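Local coordinates for ATP-dependent RNA helicase HrpB (Escherichia coli, PDB 6EUD), which hydrolyses ATP to ADP and phosphate as a bacterial DExH-box NTPase of the RNA helicase class and binds single-stranded RNA, at residues V290-R300 with T312-R323; D302-I311 with L540-A549. All coordinates share one frame; numbering follows the deposited sequence.

Contact 1: V290-R300 with T312-R323; sequences VVDCAQERVAR and TQRVSQASMTQR
Asp292 has chi1 at 171°, with CG opposite its backbone N and beside the carbonyl carbon, and this places OD1 against the edge of the guanidinium of Arg323, whose chain is extended from CG to NE. Arg323 NH1 gives Asp292 OD1 a salt-bridge hydrogen bond of 2.7 Å that lies in the guanidinium plane and arrives on the syn side of the carboxylate, the two planes standing 75° apart. The backbone N of Ala294 reaches the same oxygen from the opposite face, closing an Asx turn, and OD2 is bonded to His337. A short acidic side chain suits this buried place, since it can hold a loop and an arginine together; an asparagine here would probably take away the charge that faces Arg323 NH1, leaving that arginine's ion pairing to Glu279, which meets NE. Arg323 NH1 also donates to a water that bonds to Gln295 O, and Val315 CG1 covers one face of the guanidinium, 4.1 Å above its plane. Beyond the turn, 295-300 and 312-314 belong to the two arms of an antiparallel beta hairpin in the second RecA-like domain of the helicase. Glu296 and Gln313 form a hydrogen-bonded pair of the hairpin, with Glu296 N to Gln313 O at 2.7 Å and Gln313 N to Glu296 O at 2.9 Å. Just past the paired strands, Val315 N donates to Ala294 O from above its carbonyl plane. The amide of Gln313 lies against Val298 CG2, 3.5 Å from NE2. On the other face, Arg297 NH2 donates to Thr312 OG1 over 3.1 Å, while its NH1 forms a salt bridge with Glu227.

Contact 2: D302-I311 with L540-A549; sequences DPRTGLTRLI and LLQGSASPDA
Two parts of the chain more than 200 residues apart meet through the primary amide of Gln542, which is gripped at both its ends by the turn 302-306. Gln542 NE2 donates to Asp302 OD2 at 2.8 Å, nearly straight at 165° and on the anti lone pair of that oxygen, while OE1 accepts from Thr305 OG1 at 2.7 Å in the carbonyl plane. The other N-H of the amide goes to Ser544 O, within its own loop. A chi1 of -171° and an extended chain carry the amide of Gln542 away from its own strand to the turn. Two further bonds hold the turn in shape: Asp302 OD1 accepts from Arg304 N in an Asx turn, and Thr305 OG1 accepts from Leu307 N in an ST turn. Beside the amide, Leu307 CD1 packs on Leu540 CB at 3.7 Å and on Ala549 CB, a small methyl that suits the close approach. One face of the Arg309 guanidinium passes, near its rim, over the Ser544-Ala545 peptide, without a hydrogen bond to Ala545 N, since both nitrogens are donors. NE2 of Gln542 meets an acceptor carboxylate and OE1 a donor hydroxyl, so the buried amide is probably held in one of its two orientations.

How the contacts relate
The centres of contacts 1 and 2 lie about 21 Å apart, and both use strand 307-314: its C-terminal end belongs to contact 1 and its N-terminal part to contact 2. Along the chain their segments alternate, 290-300, 302-311, 312-323 and then, much later, 540-549. The hairpin joins them directly, for Arg300 N lies 2.6 Å from Arg309 O and Val298 N lies 2.8 Å from Ile311 O, both probable hydrogen bonds. Contact 1 pairs the part of the hairpin farthest from its turn and joins strand 290-292 to helix 317-323, whereas contact 2 docks the turn on another sheet, that of strands 534-542 and 548-552, bridging the C-terminal helicase domain to a later part of the chain.

Contact 1: V290-R300 with T312-R323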
loop_
_atom_site.group_PDB
_atom_site.type_symbol
_atom_site.label_atom_id
_atom_site.label_comp_id
_atom_site.label_asym_id
_atom_site.label_seq_id
_atom_site.Cartn_x
_atom_site.Cartn_y
_atom_site.Cartn_z
ATOM N N VAL A 290 -18.854 28.472 -4.771
ATOM C CA VAL A 290 -17.914 27.570 -4.142
ATOM C C VAL A 290 -16.459 28.057 -4.344
ATOM O O VAL A 290 -16.068 28.555 -5.413
ATOM C CB VAL A 290 -18.103 26.131 -4.680
ATOM C CG1 VAL A 290 -16.873 25.265 -4.440
ATOM C CG2 VAL A 290 -19.370 25.487 -4.070
ATOM N N VAL A 291 -15.663 27.940 -3.291
ATOM C CA VAL A 291 -14.234 28.109 -3.434
ATOM C C VAL A 291 -13.593 26.816 -2.993
ATOM O O VAL A 291 -13.759 26.370 -1.866
ATOM C CB VAL A 291 -13.672 29.317 -2.627
ATOM C CG1 VAL A 291 -12.148 29.379 -2.765
ATOM C CG2 VAL A 291 -14.319 30.632 -3.099
ATOM N N ASP A 292 -12.855 26.220 -3.917
ATOM C CA ASP A 292 -12.271 24.905 -3.745
ATOM C C ASP A 292 -10.734 24.995 -3.752
ATOM O O ASP A 292 -10.108 25.307 -4.796
ATOM C CB ASP A 292 -12.782 23.966 -4.854
ATOM C CG ASP A 292 -12.052 22.633 -4.879
ATOM O OD1 ASP A 292 -11.638 22.146 -3.800
ATOM O OD2 ASP A 292 -11.888 22.072 -5.981
ATOM N N CYS A 293 -10.127 24.745 -2.592
ATOM C CA CYS A 293 -8.664 24.806 -2.484
ATOM C C CYS A 293 -8.001 23.673 -3.281
ATOM O O CYS A 293 -6.800 23.700 -3.510
ATOM C CB CYS A 293 -8.211 24.747 -1.010
ATOM S SG CYS A 293 -8.300 23.128 -0.214
ATOM N N ALA A 294 -8.803 22.681 -3.669
ATOM C CA ALA A 294 -8.383 21.501 -4.447
ATOM C C ALA A 294 -7.345 20.627 -3.753
ATOM O O ALA A 294 -6.611 19.903 -4.425
ATOM C CB ALA A 294 -7.864 21.920 -5.821
ATOM N N GLN A 295 -7.303 20.671 -2.422
ATOM C CA GLN A 295 -6.357 19.867 -1.648
ATOM C C GLN A 295 -7.027 19.066 -0.550
ATOM O O GLN A 295 -7.715 19.622 0.294
ATOM C CB GLN A 295 -5.266 20.758 -1.072
ATOM C CG GLN A 295 -4.308 21.161 -2.160
ATOM C CD GLN A 295 -3.212 22.058 -1.696
ATOM O OE1 GLN A 295 -3.134 22.402 -0.513
ATOM N NE2 GLN A 295 -2.343 22.453 -2.628
ATOM N N GLU A 296 -6.830 17.750 -0.602
ATOM C CA GLU A 296 -7.391 16.794 0.345
ATOM C C GLU A 296 -6.353 16.399 1.387
ATOM O O GLU A 296 -5.143 16.485 1.148
ATOM C CB GLU A 296 -7.861 15.527 -0.381
ATOM C CG GLU A 296 -9.360 15.384 -0.588
ATOM C CD GLU A 296 -9.701 14.250 -1.549
ATOM O OE1 GLU A 296 -8.761 13.558 -2.001
ATOM O OE2 GLU A 296 -10.901 14.065 -1.870
ATOM N N ARG A 297 -6.829 15.915 2.530
ATOM C CA ARG A 297 -5.949 15.268 3.489
ATOM C C ARG A 297 -6.303 13.780 3.595
ATOM O O ARG A 297 -7.392 13.435 4.060
ATOM C CB ARG A 297 -6.050 15.959 4.846
ATOM C CG ARG A 297 -5.220 15.336 5.937
ATOM C CD ARG A 297 -4.866 16.385 6.991
ATOM N NE ARG A 297 -4.016 17.441 6.428
ATOM C CZ ARG A 297 -4.220 18.743 6.607
ATOM N NH1 ARG A 297 -5.246 19.160 7.338
ATOM N NH2 ARG A 297 -3.396 19.630 6.053
ATOM N N VAL A 298 -5.395 12.903 3.164
ATOM C CA VAL A 298 -5.661 11.460 3.207
ATOM C C VAL A 298 -4.611 10.654 3.976
ATOM O O VAL A 298 -3.437 11.031 4.051
ATOM C CB VAL A 298 -5.780 10.843 1.773
ATOM C CG1 VAL A 298 -7.033 11.338 1.081
ATOM C CG2 VAL A 298 -4.546 11.154 0.935
ATOM N N ALA A 299 -5.066 9.534 4.536
ATOM C CA ALA A 299 -4.214 8.550 5.202
ATOM C C ALA A 299 -3.400 7.777 4.186
ATOM O O ALA A 299 -3.942 7.268 3.214
ATOM C CB ALA A 299 -5.056 7.601 6.028
ATOM N N ARG A 300 -2.094 7.701 4.395
ATOM C CA ARG A 300 -1.242 6.960 3.486
ATOM C C ARG A 300 -0.357 5.947 4.227
ATOM O O ARG A 300 0.415 6.304 5.133
ATOM C CB ARG A 300 -0.379 7.915 2.663
ATOM C CG ARG A 300 0.717 7.219 1.893
ATOM C CD ARG A 300 1.053 7.972 0.623
ATOM N NE ARG A 300 -0.088 8.036 -0.286
ATOM C CZ ARG A 300 -0.073 8.664 -1.456
ATOM N NH1 ARG A 300 1.023 9.292 -1.858
ATOM N NH2 ARG A 300 -1.158 8.671 -2.218
ATOM N N THR A 312 -1.281 15.544 2.501
ATOM C CA THR A 312 -2.142 16.443 1.773
ATOM C C THR A 312 -1.810 16.260 0.309
ATOM O O THR A 312 -0.637 16.145 -0.059
ATOM C CB THR A 312 -1.953 17.906 2.214
ATOM O OG1 THR A 312 -2.342 18.026 3.590
ATOM C CG2 THR A 312 -2.821 18.832 1.380
ATOM N N GLN A 313 -2.847 16.185 -0.516
ATOM C CA GLN A 313 -2.660 15.981 -1.947
ATOM C C GLN A 313 -3.761 16.638 -2.779
ATOM O O GLN A 313 -4.821 17.006 -2.251
ATOM C CB GLN A 313 -2.599 14.491 -2.264
ATOM C CG GLN A 313 -3.880 13.753 -1.939
ATOM C CD GLN A 313 -3.842 12.311 -2.390
ATOM O OE1 GLN A 313 -2.771 11.749 -2.629
ATOM N NE2 GLN A 313 -5.012 11.704 -2.519
ATOM N N ARG A 314 -3.495 16.772 -4.076
ATOM C CA ARG A 314 -4.465 17.317 -5.023
ATOM C C ARG A 314 -5.680 16.445 -5.093
ATOM O O ARG A 314 -5.593 15.218 -5.084
ATOM C CB ARG A 314 -3.858 17.461 -6.419
ATOM C CG ARG A 314 -2.984 18.677 -6.543
ATOM C CD ARG A 314 -3.780 19.964 -6.395
ATOM N NE ARG A 314 -2.891 21.097 -6.190
ATOM C CZ ARG A 314 -2.228 21.709 -7.162
ATOM N NH1 ARG A 314 -2.372 21.305 -8.416
ATOM N NH2 ARG A 314 -1.427 22.733 -6.880
ATOM N N VAL A 315 -6.817 17.107 -5.149
ATOM C CA VAL A 315 -8.117 16.474 -5.268
ATOM C C VAL A 315 -8.295 16.017 -6.727
ATOM O O VAL A 315 -7.703 16.595 -7.638
ATOM C CB VAL A 315 -9.196 17.484 -4.796
ATOM C CG1 VAL A 315 -10.583 17.090 -5.194
ATOM C CG2 VAL A 315 -9.093 17.682 -3.279
ATOM N N SER A 316 -9.060 14.959 -6.957
ATOM C CA SER A 316 -9.262 14.482 -8.321
ATOM C C SER A 316 -10.238 15.356 -9.117
ATOM O O SER A 316 -10.964 16.159 -8.543
ATOM C CB SER A 316 -9.766 13.043 -8.302
ATOM O OG SER A 316 -11.122 12.997 -7.891
ATOM N N GLN A 317 -10.248 15.181 -10.437
ATOM C CA GLN A 317 -11.201 15.878 -11.277
ATOM C C GLN A 317 -12.642 15.553 -10.884
ATOM O O GLN A 317 -13.496 16.452 -10.843
ATOM C CB GLN A 317 -10.978 15.545 -12.753
ATOM C CG GLN A 317 -9.575 15.887 -13.246
ATOM C CD GLN A 317 -9.447 15.832 -14.767
ATOM O OE1 GLN A 317 -10.384 16.164 -15.481
ATOM N NE2 GLN A 317 -8.288 15.404 -15.261
ATOM N N ALA A 318 -12.926 14.286 -10.595
ATOM C CA ALA A 318 -14.292 13.922 -10.222
ATOM C C ALA A 318 -14.734 14.658 -8.947
ATOM O O ALA A 318 -15.852 15.164 -8.875
ATOM C CB ALA A 318 -14.430 12.405 -10.052
ATOM N N SER A 319 -13.863 14.770 -7.954
ATOM C CA SER A 319 -14.299 15.472 -6.748
ATOM C C SER A 319 -14.242 16.990 -6.903
ATOM O O SER A 319 -15.026 17.702 -6.280
ATOM C CB SER A 319 -13.503 15.026 -5.525
ATOM O OG SER A 319 -12.213 14.620 -5.872
ATOM N N MET A 320 -13.351 17.501 -7.740
ATOM C CA MET A 320 -13.404 18.929 -8.030
ATOM C C MET A 320 -14.747 19.270 -8.686
ATOM O O MET A 320 -15.376 20.302 -8.389
ATOM C CB MET A 320 -12.243 19.343 -8.919
ATOM C CG MET A 320 -10.937 19.628 -8.136
ATOM S SD MET A 320 -9.667 20.426 -9.139
ATOM C CE MET A 320 -9.313 19.106 -10.299
ATOM N N THR A 321 -15.205 18.373 -9.546
ATOM C CA THR A 321 -16.490 18.538 -10.217
ATOM C C THR A 321 -17.645 18.354 -9.230
ATOM O O THR A 321 -18.620 19.103 -9.255
ATOM C CB THR A 321 -16.622 17.561 -11.397
ATOM O OG1 THR A 321 -15.681 17.943 -12.409
ATOM C CG2 THR A 321 -18.000 17.607 -11.986
ATOM N N GLN A 322 -17.526 17.377 -8.339
ATOM C CA GLN A 322 -18.548 17.196 -7.315
ATOM C C GLN A 322 -18.612 18.448 -6.412
ATOM O O GLN A 322 -19.698 18.912 -6.067
ATOM C CB GLN A 322 -18.280 15.938 -6.506
ATOM C CG GLN A 322 -19.269 15.663 -5.404
ATOM C CD GLN A 322 -20.633 15.207 -5.904
ATOM O OE1 GLN A 322 -20.754 14.659 -7.004
ATOM N NE2 GLN A 322 -21.668 15.422 -5.087
ATOM N N ARG A 323 -17.451 19.015 -6.085
ATOM C CA ARG A 323 -17.383 20.225 -5.270
ATOM C C ARG A 323 -18.000 21.424 -5.975
ATOM O O ARG A 323 -18.690 22.220 -5.355
ATOM C CB ARG A 323 -15.940 20.553 -4.909
ATOM C CG ARG A 323 -15.378 19.659 -3.869
ATOM C CD ARG A 323 -13.896 19.911 -3.615
ATOM N NE ARG A 323 -13.424 18.936 -2.635
ATOM C CZ ARG A 323 -12.294 19.034 -1.949
ATOM N NH1 ARG A 323 -11.491 20.072 -2.123
ATOM N NH2 ARG A 323 -11.975 18.089 -1.077
HETATM O O HOH W 1 -10.068 20.679 0.382
HETATM O O HOH W 2 -9.898 13.145 -4.895
#

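Contact 2: D302-I311 with L540-A549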
loop_
_atom_site.group_PDB
_atom_site.type_symbol
_atom_site.label_atom_id
_atom_site.label_comp_id
_atom_site.label_asym_id
_atom_site.label_seq_id
_atom_site.Cartn_x
_atom_site.Cartn_y
_atom_site.Cartn_z
ATOM N N ASP A 302 2.767 3.609 4.512
ATOM C CA ASP A 302 4.149 3.513 4.044
ATOM C C ASP A 302 4.718 2.127 4.334
ATOM O O ASP A 302 5.084 1.835 5.469
ATOM C CB ASP A 302 5.005 4.596 4.721
ATOM C CG ASP A 302 6.436 4.659 4.184
ATOM O OD1 ASP A 302 6.840 3.784 3.379
ATOM O OD2 ASP A 302 7.172 5.592 4.596
ATOM N N PRO A 303 4.815 1.271 3.308
ATOM C CA PRO A 303 5.289 -0.109 3.496
ATOM C C PRO A 303 6.700 -0.202 4.046
ATOM O O PRO A 303 7.029 -1.216 4.638
ATOM C CB PRO A 303 5.239 -0.703 2.084
ATOM C CG PRO A 303 5.268 0.460 1.185
ATOM C CD PRO A 303 4.501 1.549 1.902
ATOM N N ARG A 304 7.521 0.823 3.859
ATOM C CA ARG A 304 8.897 0.752 4.341
ATOM C C ARG A 304 8.991 1.052 5.834
ATOM O O ARG A 304 9.902 0.592 6.516
ATOM C CB ARG A 304 9.791 1.695 3.535
ATOM C CG ARG A 304 10.019 1.220 2.086
ATOM C CD ARG A 304 10.764 2.254 1.240
ATOM N NE ARG A 304 10.191 3.588 1.420
ATOM C CZ ARG A 304 9.007 3.976 0.950
ATOM N NH1 ARG A 304 8.251 3.139 0.246
ATOM N NH2 ARG A 304 8.575 5.209 1.183
ATOM N N THR A 305 8.036 1.806 6.353
ATOM C CA THR A 305 8.030 2.120 7.777
ATOM C C THR A 305 6.943 1.360 8.540
ATOM O O THR A 305 6.970 1.300 9.761
ATOM C CB THR A 305 7.828 3.630 8.020
ATOM O OG1 THR A 305 6.537 4.032 7.546
ATOM C CG2 THR A 305 8.900 4.438 7.305
ATOM N N GLY A 306 5.989 0.787 7.814
ATOM C CA GLY A 306 4.791 0.236 8.421
ATOM C C GLY A 306 3.913 1.279 9.082
ATOM O O GLY A 306 3.027 0.928 9.851
ATOM N N LEU A 307 4.147 2.562 8.792
ATOM C CA LEU A 307 3.354 3.615 9.422
ATOM C C LEU A 307 2.320 4.187 8.464
ATOM O O LEU A 307 2.502 4.196 7.246
ATOM C CB LEU A 307 4.247 4.735 9.963
ATOM C CG LEU A 307 5.195 4.313 11.089
ATOM C CD1 LEU A 307 5.957 5.528 11.616
ATOM C CD2 LEU A 307 4.449 3.585 12.237
ATOM N N THR A 308 1.206 4.623 9.032
ATOM C CA THR A 308 0.220 5.352 8.273
ATOM C C THR A 308 0.320 6.830 8.638
ATOM O O THR A 308 0.327 7.192 9.818
ATOM C CB THR A 308 -1.200 4.826 8.538
ATOM O OG1 THR A 308 -1.243 3.425 8.233
ATOM C CG2 THR A 308 -2.238 5.578 7.663
ATOM N N ARG A 309 0.429 7.678 7.621
ATOM C CA ARG A 309 0.494 9.129 7.829
ATOM C C ARG A 309 -0.680 9.834 7.168
ATOM O O ARG A 309 -1.337 9.269 6.292
ATOM C CB ARG A 309 1.817 9.677 7.296
ATOM C CG ARG A 309 2.205 9.071 5.970
ATOM C CD ARG A 309 3.468 9.690 5.445
ATOM N NE ARG A 309 3.955 9.001 4.256
ATOM C CZ ARG A 309 4.250 9.618 3.118
ATOM N NH1 ARG A 309 4.102 10.931 3.027
ATOM N NH2 ARG A 309 4.692 8.930 2.073
ATOM N N LEU A 310 -0.967 11.046 7.639
ATOM C CA LEU A 310 -1.861 11.964 6.946
ATOM C C LEU A 310 -1.050 12.809 5.987
ATOM O O LEU A 310 -0.222 13.600 6.422
ATOM C CB LEU A 310 -2.607 12.870 7.919
ATOM C CG LEU A 310 -3.755 12.207 8.659
ATOM C CD1 LEU A 310 -4.540 13.233 9.462
ATOM C CD2 LEU A 310 -4.663 11.469 7.687
ATOM N N ILE A 311 -1.263 12.624 4.686
ATOM C CA ILE A 311 -0.686 13.529 3.695
ATOM C C ILE A 311 -1.753 14.458 3.090
ATOM O O ILE A 311 -2.966 14.222 3.187
ATOM C CB ILE A 311 0.021 12.770 2.562
ATOM C CG1 ILE A 311 -0.992 12.140 1.606
ATOM C CG2 ILE A 311 0.953 11.725 3.129
ATOM C CD1 ILE A 311 -0.368 11.631 0.313
ATOM N N LEU A 540 3.164 6.372 16.501
ATOM C CA LEU A 540 4.110 7.222 15.782
ATOM C C LEU A 540 3.461 8.067 14.700
ATOM O O LEU A 540 2.716 7.544 13.859
ATOM C CB LEU A 540 5.196 6.368 15.131
ATOM C CG LEU A 540 6.099 5.571 16.051
ATOM C CD1 LEU A 540 6.584 4.312 15.363
ATOM C CD2 LEU A 540 7.258 6.447 16.466
ATOM N N LEU A 541 3.791 9.356 14.689
ATOM C CA LEU A 541 3.311 10.266 13.651
ATOM C C LEU A 541 4.410 10.612 12.645
ATOM O O LEU A 541 5.282 11.438 12.914
ATOM C CB LEU A 541 2.749 11.546 14.279
ATOM C CG LEU A 541 2.238 12.594 13.280
ATOM C CD1 LEU A 541 1.225 11.988 12.296
ATOM C CD2 LEU A 541 1.632 13.788 14.016
ATOM N N GLN A 542 4.354 9.975 11.485
ATOM C CA GLN A 542 5.328 10.189 10.419
ATOM C C GLN A 542 5.070 11.515 9.727
ATOM O O GLN A 542 3.983 11.720 9.188
ATOM C CB GLN A 542 5.261 9.037 9.414
ATOM C CG GLN A 542 6.353 9.013 8.384
ATOM C CD GLN A 542 6.424 7.675 7.659
ATOM O OE1 GLN A 542 5.988 6.645 8.178
ATOM N NE2 GLN A 542 6.966 7.689 6.447
ATOM N N GLY A 543 6.065 12.408 9.762
ATOM C CA GLY A 543 5.983 13.714 9.120
ATOM C C GLY A 543 5.523 13.623 7.676
ATOM O O GLY A 543 4.477 14.158 7.313
ATOM N N SER A 544 6.316 12.944 6.855
ATOM C CA SER A 544 5.858 12.496 5.548
ATOM C C SER A 544 6.872 11.501 4.990
ATOM O O SER A 544 7.571 10.843 5.759
ATOM C CB SER A 544 5.656 13.672 4.587
ATOM O OG SER A 544 4.650 13.377 3.631
ATOM N N ALA A 545 6.963 11.428 3.661
ATOM C CA ALA A 545 7.732 10.408 2.932
ATOM C C ALA A 545 9.100 10.072 3.523
ATOM O O ALA A 545 9.582 8.953 3.373
ATOM C CB ALA A 545 7.901 10.842 1.481
ATOM N N SER A 546 9.722 11.048 4.178
ATOM C CA SER A 546 10.982 10.840 4.886
ATOM C C SER A 546 10.801 9.867 6.057
ATOM O O SER A 546 9.974 10.114 6.940
ATOM C CB SER A 546 11.525 12.186 5.379
ATOM O OG SER A 546 12.340 12.041 6.527
ATOM N N PRO A 547 11.577 8.758 6.080
ATOM C CA PRO A 547 11.443 7.741 7.139
ATOM C C PRO A 547 11.756 8.280 8.544
ATOM O O PRO A 547 12.545 7.679 9.278
ATOM C CB PRO A 547 12.458 6.662 6.724
ATOM C CG PRO A 547 13.444 7.373 5.871
ATOM C CD PRO A 547 12.643 8.409 5.125
ATOM N N ASP A 548 11.129 9.403 8.894
ATOM C CA ASP A 548 11.248 10.031 10.202
ATOM C C ASP A 548 9.866 10.288 10.767
ATOM O O ASP A 548 8.970 10.742 10.053
ATOM C CB ASP A 548 12.037 11.339 10.121
ATOM C CG ASP A 548 13.529 11.122 10.228
ATOM O OD1 ASP A 548 14.071 11.331 11.333
ATOM O OD2 ASP A 548 14.161 10.736 9.221
ATOM N N ALA A 549 9.697 10.009 12.053
ATOM C CA ALA A 549 8.393 10.128 12.690
ATOM C C ALA A 549 8.497 10.698 14.099
ATOM O O ALA A 549 9.529 10.562 14.760
ATOM C CB ALA A 549 7.707 8.771 12.723
#